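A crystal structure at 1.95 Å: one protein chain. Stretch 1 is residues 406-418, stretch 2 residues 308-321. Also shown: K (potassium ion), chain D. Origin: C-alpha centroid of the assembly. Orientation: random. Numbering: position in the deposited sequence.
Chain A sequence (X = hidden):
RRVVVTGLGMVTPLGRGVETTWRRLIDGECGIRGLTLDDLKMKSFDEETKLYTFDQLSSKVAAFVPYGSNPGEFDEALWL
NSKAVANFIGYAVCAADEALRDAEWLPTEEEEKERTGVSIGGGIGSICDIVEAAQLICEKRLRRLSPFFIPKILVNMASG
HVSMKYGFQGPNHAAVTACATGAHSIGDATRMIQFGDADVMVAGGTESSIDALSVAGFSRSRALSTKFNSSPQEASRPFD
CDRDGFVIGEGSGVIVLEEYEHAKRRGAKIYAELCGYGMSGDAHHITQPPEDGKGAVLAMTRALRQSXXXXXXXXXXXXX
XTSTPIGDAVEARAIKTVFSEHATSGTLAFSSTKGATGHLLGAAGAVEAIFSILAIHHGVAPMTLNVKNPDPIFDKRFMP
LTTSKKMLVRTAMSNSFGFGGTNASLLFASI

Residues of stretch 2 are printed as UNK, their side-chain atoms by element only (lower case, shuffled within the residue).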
ATOM      1  N   LYS A 406     -12.285 -33.043 -10.722  1.00 22.52           N
ATOM      2  CA  LYS A 406     -13.673 -32.637 -10.888  1.00 22.65           C
ATOM      3  C   LYS A 406     -14.394 -32.825  -9.566  1.00 22.50           C
ATOM      4  O   LYS A 406     -14.231 -33.854  -8.907  1.00 22.32           O
ATOM      5  CB  LYS A 406     -14.362 -33.480 -11.967  1.00 22.60           C
ATOM      6  CG  LYS A 406     -14.015 -33.107 -13.408  1.00 23.80           C
ATOM      7  CD  LYS A 406     -14.555 -31.732 -13.813  1.00 25.12           C
ATOM      8  CE  LYS A 406     -16.076 -31.690 -13.845  1.00 26.59           C
ATOM      9  NZ  LYS A 406     -16.599 -30.292 -13.758  1.00 27.44           N
ATOM     10  N   MET A 407     -15.167 -31.815  -9.180  1.00 22.51           N
ATOM     11  CA  MET A 407     -15.989 -31.842  -7.968  1.00 22.66           C
ATOM     12  C   MET A 407     -16.877 -30.609  -7.941  1.00 22.70           C
ATOM     13  O   MET A 407     -16.524 -29.580  -8.513  1.00 22.69           O
ATOM     14  CB  MET A 407     -15.121 -31.880  -6.702  1.00 22.41           C
ATOM     15  CG  MET A 407     -14.146 -30.719  -6.564  1.00 22.40           C
ATOM     16  SD  MET A 407     -13.207 -30.759  -5.025  1.00 22.59           S
ATOM     17  CE  MET A 407     -14.461 -30.295  -3.834  1.00 22.52           C
ATOM     18  N   LEU A 408     -18.030 -30.714  -7.283  1.00 23.05           N
ATOM     19  CA  LEU A 408     -18.846 -29.537  -7.010  1.00 23.27           C
ATOM     20  C   LEU A 408     -18.103 -28.643  -6.029  1.00 23.31           C
ATOM     21  O   LEU A 408     -17.758 -29.071  -4.922  1.00 23.28           O
ATOM     22  CB  LEU A 408     -20.216 -29.921  -6.444  1.00 23.36           C
ATOM     23  CG  LEU A 408     -21.279 -30.466  -7.401  1.00 24.04           C
ATOM     24  CD1 LEU A 408     -22.570 -30.739  -6.638  1.00 24.73           C
ATOM     25  CD2 LEU A 408     -21.542 -29.517  -8.571  1.00 25.06           C
ATOM     26  N   VAL A 409     -17.822 -27.417  -6.462  1.00 23.28           N
ATOM     27  CA  VAL A 409     -17.214 -26.411  -5.599  1.00 23.39           C
ATOM     28  C   VAL A 409     -18.211 -25.268  -5.435  1.00 23.48           C
ATOM     29  O   VAL A 409     -18.345 -24.422  -6.319  1.00 23.47           O
ATOM     30  CB  VAL A 409     -15.867 -25.875  -6.161  1.00 23.19           C
ATOM     31  CG1 VAL A 409     -15.197 -24.946  -5.151  1.00 23.19           C
ATOM     32  CG2 VAL A 409     -14.927 -27.015  -6.524  1.00 23.09           C
ATOM     33  N   ARG A 410     -18.930 -25.263  -4.319  1.00 23.68           N
ATOM     34  CA  ARG A 410     -19.872 -24.177  -4.044  1.00 23.96           C
ATOM     35  C   ARG A 410     -19.224 -23.076  -3.206  1.00 23.49           C
ATOM     36  O   ARG A 410     -19.676 -21.935  -3.221  1.00 23.35           O
ATOM     37  CB  ARG A 410     -21.171 -24.696  -3.413  1.00 24.42           C
ATOM     38  CG  ARG A 410     -21.028 -25.333  -2.043  1.00 26.35           C
ATOM     39  CD  ARG A 410     -22.141 -26.354  -1.800  1.00 29.70           C
ATOM     40  NE  ARG A 410     -22.077 -26.919  -0.452  1.00 32.00           N
ATOM     41  CZ  ARG A 410     -21.514 -28.084  -0.144  1.00 33.03           C
ATOM     42  NH1 ARG A 410     -20.959 -28.837  -1.089  1.00 33.80           N
ATOM     43  NH2 ARG A 410     -21.512 -28.501   1.117  1.00 33.33           N
ATOM     44  N   THR A 411     -18.156 -23.432  -2.494  1.00 23.00           N
ATOM     45  CA  THR A 411     -17.404 -22.487  -1.677  1.00 22.82           C
ATOM     46  C   THR A 411     -15.899 -22.695  -1.861  1.00 22.84           C
ATOM     47  O   THR A 411     -15.416 -23.830  -1.849  1.00 22.66           O
ATOM     48  CB  THR A 411     -17.751 -22.631  -0.180  1.00 22.72           C
ATOM     49  OG1 THR A 411     -17.667 -24.008   0.194  1.00 22.41           O
ATOM     50  CG2 THR A 411     -19.160 -22.127   0.106  1.00 22.73           C
ATOM     51  N   ALA A 412     -15.169 -21.595  -2.035  1.00 22.81           N
ATOM     52  CA  ALA A 412     -13.715 -21.639  -2.197  1.00 22.88           C
ATOM     53  C   ALA A 412     -13.047 -20.546  -1.374  1.00 22.78           C
ATOM     54  O   ALA A 412     -13.426 -19.379  -1.461  1.00 22.83           O
ATOM     55  CB  ALA A 412     -13.332 -21.512  -3.666  1.00 22.78           C
ATOM     56  N   MET A 413     -12.059 -20.938  -0.573  1.00 22.80           N
ATOM     57  CA  MET A 413     -11.315 -20.013   0.278  1.00 22.97           C
ATOM     58  C   MET A 413      -9.860 -19.922  -0.180  1.00 22.93           C
ATOM     59  O   MET A 413      -9.252 -20.933  -0.532  1.00 23.05           O
ATOM     60  CB  MET A 413     -11.399 -20.459   1.745  1.00 23.02           C
ATOM     61  CG  MET A 413     -10.598 -19.608   2.727  1.00 24.38           C
ATOM     62  SD  MET A 413     -10.684 -20.210   4.429  1.00 27.61           S
ATOM     63  CE  MET A 413     -12.255 -19.531   4.950  1.00 27.07           C
ATOM     64  N   SER A 414      -9.310 -18.709  -0.171  1.00 22.85           N
ATOM     65  CA  SER A 414      -7.933 -18.472  -0.601  1.00 22.56           C
ATOM     66  C   SER A 414      -7.134 -17.704   0.456  1.00 22.45           C
ATOM     67  O   SER A 414      -7.493 -16.586   0.823  1.00 22.41           O
ATOM     68  CB  SER A 414      -7.918 -17.718  -1.936  1.00 22.68           C
ATOM     69  OG  SER A 414      -6.595 -17.603  -2.441  1.00 23.08           O
ATOM     70  N   ASN A 415      -6.057 -18.322   0.937  1.00 22.20           N
ATOM     71  CA  ASN A 415      -5.175 -17.723   1.944  1.00 22.13           C
ATOM     72  C   ASN A 415      -3.992 -16.988   1.313  1.00 22.27           C
ATOM     73  O   ASN A 415      -3.406 -17.476   0.340  1.00 22.26           O
ATOM     74  CB  ASN A 415      -4.633 -18.803   2.876  1.00 21.86           C
ATOM     75  CG  ASN A 415      -5.714 -19.466   3.707  1.00 21.82           C
ATOM     76  OD1 ASN A 415      -6.819 -18.945   3.848  1.00 21.00           O
ATOM     77  ND2 ASN A 415      -5.389 -20.622   4.277  1.00 21.89           N
ATOM     78  N   SER A 416      -3.647 -15.828   1.864  1.00 22.23           N
ATOM     79  CA  SER A 416      -2.449 -15.086   1.455  1.00 22.19           C
ATOM     80  C   SER A 416      -1.766 -14.485   2.678  1.00 22.22           C
ATOM     81  O   SER A 416      -2.375 -13.702   3.408  1.00 21.90           O
ATOM     82  CB  SER A 416      -2.803 -13.977   0.469  1.00 22.29           C
ATOM     83  OG  SER A 416      -3.520 -14.486  -0.637  1.00 22.53           O
ATOM     84  N   PHE A 417      -0.506 -14.861   2.895  1.00 22.40           N
ATOM     85  CA  PHE A 417       0.272 -14.376   4.038  1.00 22.86           C
ATOM     86  C   PHE A 417       1.518 -13.620   3.570  1.00 23.11           C
ATOM     87  O   PHE A 417       2.129 -13.986   2.567  1.00 23.62           O
ATOM     88  CB  PHE A 417       0.681 -15.540   4.956  1.00 22.85           C
ATOM     89  CG  PHE A 417      -0.407 -16.568   5.182  1.00 23.15           C
ATOM     90  CD1 PHE A 417      -1.693 -16.190   5.577  1.00 23.26           C
ATOM     91  CD2 PHE A 417      -0.133 -17.923   5.025  1.00 23.18           C
ATOM     92  CE1 PHE A 417      -2.685 -17.145   5.795  1.00 23.04           C
ATOM     93  CE2 PHE A 417      -1.118 -18.882   5.242  1.00 23.14           C
ATOM     94  CZ  PHE A 417      -2.394 -18.493   5.625  1.00 23.41           C
ATOM     95  N   GLY A 418       1.896 -12.568   4.293  1.00 23.20           N
ATOM     96  CA  GLY A 418       3.040 -11.746   3.899  1.00 23.21           C
ATOM     97  C   GLY A 418       4.023 -11.443   5.015  1.00 23.41           C
ATOM     98  O   GLY A 418       3.739 -11.692   6.191  1.00 23.24           O
ATOM     99  N   UNK A 308     -21.034 -16.582   7.430  1.00 24.64           N
ATOM    100  CA  UNK A 308     -22.056 -17.316   8.169  1.00 24.88           C
ATOM    101  C   UNK A 308     -22.010 -18.808   7.888  1.00 25.03           C
ATOM    102  O   UNK A 308     -22.995 -19.515   8.106  1.00 25.11           O
ATOM    103  N   UNK A 309     -20.861 -19.281   7.405  1.00 25.13           N
ATOM    104  CA  UNK A 309     -20.676 -20.686   7.049  1.00 25.25           C
ATOM    105  C   UNK A 309     -19.834 -21.429   8.076  1.00 25.42           C
ATOM    106  O   UNK A 309     -18.956 -20.843   8.717  1.00 25.50           O
ATOM    107  c   UNK A 309     -20.853 -20.330   4.456  1.00 25.30           C
ATOM    108  c   UNK A 309     -20.037 -20.816   5.661  1.00 25.22           C
ATOM    109  c   UNK A 309     -22.080 -21.204   4.212  1.00 25.53           C
ATOM    110  c   UNK A 309     -19.990 -20.255   3.211  1.00 25.78           C
ATOM    111  N   UNK A 310     -20.119 -22.721   8.224  1.00 25.52           N
ATOM    112  CA  UNK A 310     -19.343 -23.610   9.082  1.00 25.75           C
ATOM    113  C   UNK A 310     -18.144 -24.161   8.304  1.00 25.40           C
ATOM    114  O   UNK A 310     -18.183 -24.210   7.069  1.00 25.19           O
ATOM    115  s   UNK A 310     -21.555 -24.241  10.696  1.00 28.36           S
ATOM    116  c   UNK A 310     -20.225 -24.757   9.585  1.00 25.85           C
ATOM    117  N   UNK A 311     -17.072 -24.565   9.018  1.00 25.20           N
ATOM    118  CA  UNK A 311     -15.904 -25.159   8.359  1.00 25.04           C
ATOM    119  C   UNK A 311     -16.263 -26.290   7.388  1.00 24.93           C
ATOM    120  O   UNK A 311     -15.700 -26.354   6.291  1.00 24.86           O
ATOM    121  c   UNK A 311     -15.083 -25.699   9.534  1.00 25.03           C
ATOM    122  c   UNK A 311     -16.878 -24.466  10.478  1.00 25.09           C
ATOM    123  c   UNK A 311     -15.425 -24.801  10.657  1.00 25.12           C
ATOM    124  N   UNK A 312     -17.204 -27.148   7.781  1.00 24.68           N
ATOM    125  CA  UNK A 312     -17.620 -28.293   6.958  1.00 24.59           C
ATOM    126  C   UNK A 312     -18.332 -27.922   5.648  1.00 24.20           C
ATOM    127  O   UNK A 312     -18.560 -28.783   4.792  1.00 24.12           O
ATOM    128  n   UNK A 312     -19.978 -28.921   9.641  1.00 27.24           N
ATOM    129  c   UNK A 312     -18.464 -29.283   7.780  1.00 24.77           C
ATOM    130  o   UNK A 312     -20.469 -27.953   7.674  1.00 26.83           O
ATOM    131  c   UNK A 312     -19.725 -28.653   8.364  1.00 25.74           C
ATOM    132  N   UNK A 313     -18.677 -26.644   5.503  1.00 23.74           N
ATOM    133  CA  UNK A 313     -19.343 -26.146   4.299  1.00 23.44           C
ATOM    134  C   UNK A 313     -18.365 -25.591   3.261  1.00 23.14           C
ATOM    135  O   UNK A 313     -18.783 -25.042   2.241  1.00 22.99           O
ATOM    136  n   UNK A 313     -23.808 -24.573   5.253  1.00 25.17           N
ATOM    137  c   UNK A 313     -22.604 -24.616   5.814  1.00 24.53           C
ATOM    138  c   UNK A 313     -20.400 -25.099   4.661  1.00 23.52           C
ATOM    139  c   UNK A 313     -21.658 -25.684   5.297  1.00 23.83           C
ATOM    140  o   UNK A 313     -22.262 -23.848   6.712  1.00 24.48           O
ATOM    141  N   UNK A 314     -17.068 -25.749   3.519  1.00 22.88           N
ATOM    142  CA  UNK A 314     -16.033 -25.272   2.600  1.00 22.64           C
ATOM    143  C   UNK A 314     -15.527 -26.413   1.721  1.00 22.48           C
ATOM    144  O   UNK A 314     -14.991 -27.407   2.212  1.00 22.46           O
ATOM    145  c   UNK A 314     -16.247 -22.384   3.529  1.00 22.36           C
ATOM    146  c   UNK A 314     -15.377 -23.427   4.237  1.00 22.67           C
ATOM    147  c   UNK A 314     -13.803 -24.057   2.364  1.00 22.86           C
ATOM    148  c   UNK A 314     -14.860 -24.567   3.347  1.00 22.68           C
ATOM    149  N   UNK A 315     -15.710 -26.255   0.415  1.00 22.29           N
ATOM    150  CA  UNK A 315     -15.387 -27.303  -0.546  1.00 22.26           C
ATOM    151  C   UNK A 315     -13.914 -27.317  -0.943  1.00 22.24           C
ATOM    152  O   UNK A 315     -13.305 -28.387  -1.027  1.00 22.45           O
ATOM    153  o   UNK A 315     -18.582 -27.104  -2.322  1.00 22.76           O
ATOM    154  o   UNK A 315     -18.018 -28.181  -0.503  1.00 22.07           O
ATOM    155  c   UNK A 315     -17.724 -27.510  -1.516  1.00 22.24           C
ATOM    156  c   UNK A 315     -16.270 -27.178  -1.793  1.00 22.13           C
ATOM    157  N   UNK A 316     -13.351 -26.134  -1.188  1.00 22.08           N
ATOM    158  CA  UNK A 316     -11.974 -26.018  -1.675  1.00 21.75           C
ATOM    159  C   UNK A 316     -11.185 -24.905  -0.985  1.00 21.52           C
ATOM    160  O   UNK A 316     -11.689 -23.801  -0.791  1.00 21.46           O
ATOM    161  c   UNK A 316     -10.300 -24.306  -4.384  1.00 22.13           C
ATOM    162  c   UNK A 316      -9.536 -26.457  -3.654  1.00 22.16           C
ATOM    163  c   UNK A 316      -8.018 -24.971  -4.771  1.00 22.87           C
ATOM    164  c   UNK A 316     -10.571 -25.522  -3.757  1.00 21.87           C
ATOM    165  c   UNK A 316      -9.031 -24.024  -4.893  1.00 22.34           C
ATOM    166  c   UNK A 316      -8.263 -26.186  -4.154  1.00 22.55           C
ATOM    167  o   UNK A 316      -6.759 -24.707  -5.265  1.00 23.15           O
ATOM    168  c   UNK A 316     -11.950 -25.823  -3.201  1.00 21.83           C
ATOM    169  N   UNK A 317      -9.949 -25.216  -0.610  1.00 21.21           N
ATOM    170  CA  UNK A 317      -9.029 -24.224  -0.065  1.00 21.00           C
ATOM    171  C   UNK A 317      -7.799 -24.124  -0.969  1.00 21.06           C
ATOM    172  O   UNK A 317      -7.080 -25.104  -1.167  1.00 20.82           O
ATOM    173  c   UNK A 317      -7.482 -23.636   1.865  1.00 20.78           C
ATOM    174  c   UNK A 317      -9.800 -24.461   2.339  1.00 21.01           C
ATOM    175  c   UNK A 317      -8.606 -24.556   1.394  1.00 21.08           C
ATOM    176  N   UNK A 318      -7.580 -22.944  -1.542  1.00 21.06           N
ATOM    177  CA  UNK A 318      -6.333 -22.665  -2.237  1.00 21.18           C
ATOM    178  C   UNK A 318      -5.337 -22.121  -1.219  1.00 21.23           C
ATOM    179  O   UNK A 318      -5.425 -20.961  -0.810  1.00 21.28           O
ATOM    180  n   UNK A 318      -5.233 -22.176  -5.393  1.00 21.39           N
ATOM    181  c   UNK A 318      -5.305 -21.500  -4.252  1.00 21.47           C
ATOM    182  c   UNK A 318      -6.558 -21.706  -3.411  1.00 21.27           C
ATOM    183  o   UNK A 318      -4.422 -20.726  -3.883  1.00 21.95           O
ATOM    184  N   UNK A 319      -4.411 -22.977  -0.791  1.00 21.39           N
ATOM    185  CA  UNK A 319      -3.447 -22.647   0.263  1.00 21.43           C
ATOM    186  C   UNK A 319      -2.421 -21.618  -0.197  1.00 21.70           C
ATOM    187  O   UNK A 319      -2.171 -21.473  -1.400  1.00 21.85           O
ATOM    188  c   UNK A 319      -2.745 -23.913   0.749  1.00 21.57           C
ATOM    189  N   UNK A 320      -1.843 -20.886   0.754  1.00 21.62           N
ATOM    190  CA  UNK A 320      -0.775 -19.939   0.432  1.00 21.53           C
ATOM    191  C   UNK A 320       0.510 -20.677   0.084  1.00 21.46           C
ATOM    192  O   UNK A 320       1.257 -20.243  -0.797  1.00 21.54           O
ATOM    193  c   UNK A 320       1.741 -17.717   1.849  1.00 20.21           C
ATOM    194  n   UNK A 320       0.409 -17.000   0.271  1.00 20.51           N
ATOM    195  c   UNK A 320      -0.533 -18.946   1.579  1.00 21.51           C
ATOM    196  c   UNK A 320       0.531 -17.933   1.281  1.00 21.25           C
ATOM    197  c   UNK A 320       1.497 -16.252   0.234  1.00 20.26           C
ATOM    198  n   UNK A 320       2.320 -16.665   1.181  1.00 20.58           N
ATOM    199  N   UNK A 321       0.732 -21.793   0.782  1.00 21.22           N
ATOM    200  CA  UNK A 321       1.939 -22.625   0.690  1.00 21.15           C
ATOM    201  C   UNK A 321       2.846 -22.321  -0.501  1.00 21.05           C
ATOM    202  O   UNK A 321       2.519 -22.628  -1.652  1.00 20.78           O
ATOM    203  c   UNK A 321       1.567 -24.106   0.725  1.00 21.12           C
TER
HETATM  204  K     K D1463      -3.914 -18.753  -1.890  1.00 18.18           K
HETATM  205  O   HOH W   1      -1.064 -15.929  -1.745  1.00 25.59           O

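Position 308 has no side-chain atoms, and its phi is positive at 75°, just after a helix ends. It is Gly-308.

Position 309 carries four carbons, forked at the second. One tip lies 3.7 Å from Thr-411 CG2. The fork at the second carbon makes it Leu-309.

Position 310 has one carbon and then one sulfur, out of reach of stretch 1. It is Cys-310. Position 311 has three carbons that close a ring onto the backbone N, so it is Pro-311.

Position 312 has two carbons, the second bearing one oxygen and one nitrogen. That short amide is Asn-312; it makes no close contact with stretch 1.

Position 313 has three carbons, the last with one oxygen and one nitrogen. The longer amide is Gln-313. Its OE1 accepts a 2.9 Å hydrogen bond from Cys-310 N, which braces the turn. Its backbone O accepts one from Thr-411 OG1 at 2.6 Å.

Position 314 has four carbons, forked at the first, with one arm two carbons long. This is Ile-314. Its CG2 is 4.4 Å from Met-413 CB.

Position 315 has two carbons, the second carrying two oxygens. One oxygen is 2.7 Å from Arg-410 N. A carboxylate on a single CB is Asp-315. OD2 accepts the Arg-410 N hydrogen bond at 171°, almost straight. OD1 is 3.1 Å from Arg-410 NH1, a salt bridge. The oxygen sits over a guanidinium face, so charge alone acts there. The backbone N of Asp-315 also donates to Thr-411 OG1 at 3.0 Å.

Position 316 has one carbon, then a six-carbon ring bearing an oxygen. Val-409 CG1 is 3.9 Å from its CB, and Ala-412 CB lies at the ring edge. It is Tyr-316.

Position 317 has three carbons, branched at the first. One tip is 4.4 Å from Met-413 CB, on the same sheet face. It is Val-317.

Position 318 has two carbons, the second with one oxygen and one nitrogen: Asn-318. Its ND2 donates to Tyr-316 OH at 3.0 Å. Its OD1 and backbone O each bind the potassium ion at 2.9 Å.

Position 319 has one carbon, pointing away from stretch 1. It is Ala-319.

Position 320 has one carbon and a five-membered ring of three carbons and two nitrogens: His-320. Its CB is 3.6 Å from Phe-417 CD2, and the two rings meet obliquely. Water 1 is 2.7 Å from its ND1 and 3.1 Å from Ser-416 OG, linking the stretches.

Position 321 has one carbon and no contact with stretch 1. It is Ala-321.

The contact is a parallel strand pairing. Tyr-316 N bonds to Thr-411 O at 3.2 Å, Met-413 N to Tyr-316 O at 2.9 Å, Asn-318 N to Met-413 O at 2.8 Å, and Asn-415 N to Asn-318 O at 3.2 Å. Asp-315 secures the start. Farther along, potassium joins Asn-318 to Ser-414 OG (3.0 Å from K) and Asn-415 O (2.6 Å from K).

Stretch 2 308-321: GLCPNQIDYVNAHA
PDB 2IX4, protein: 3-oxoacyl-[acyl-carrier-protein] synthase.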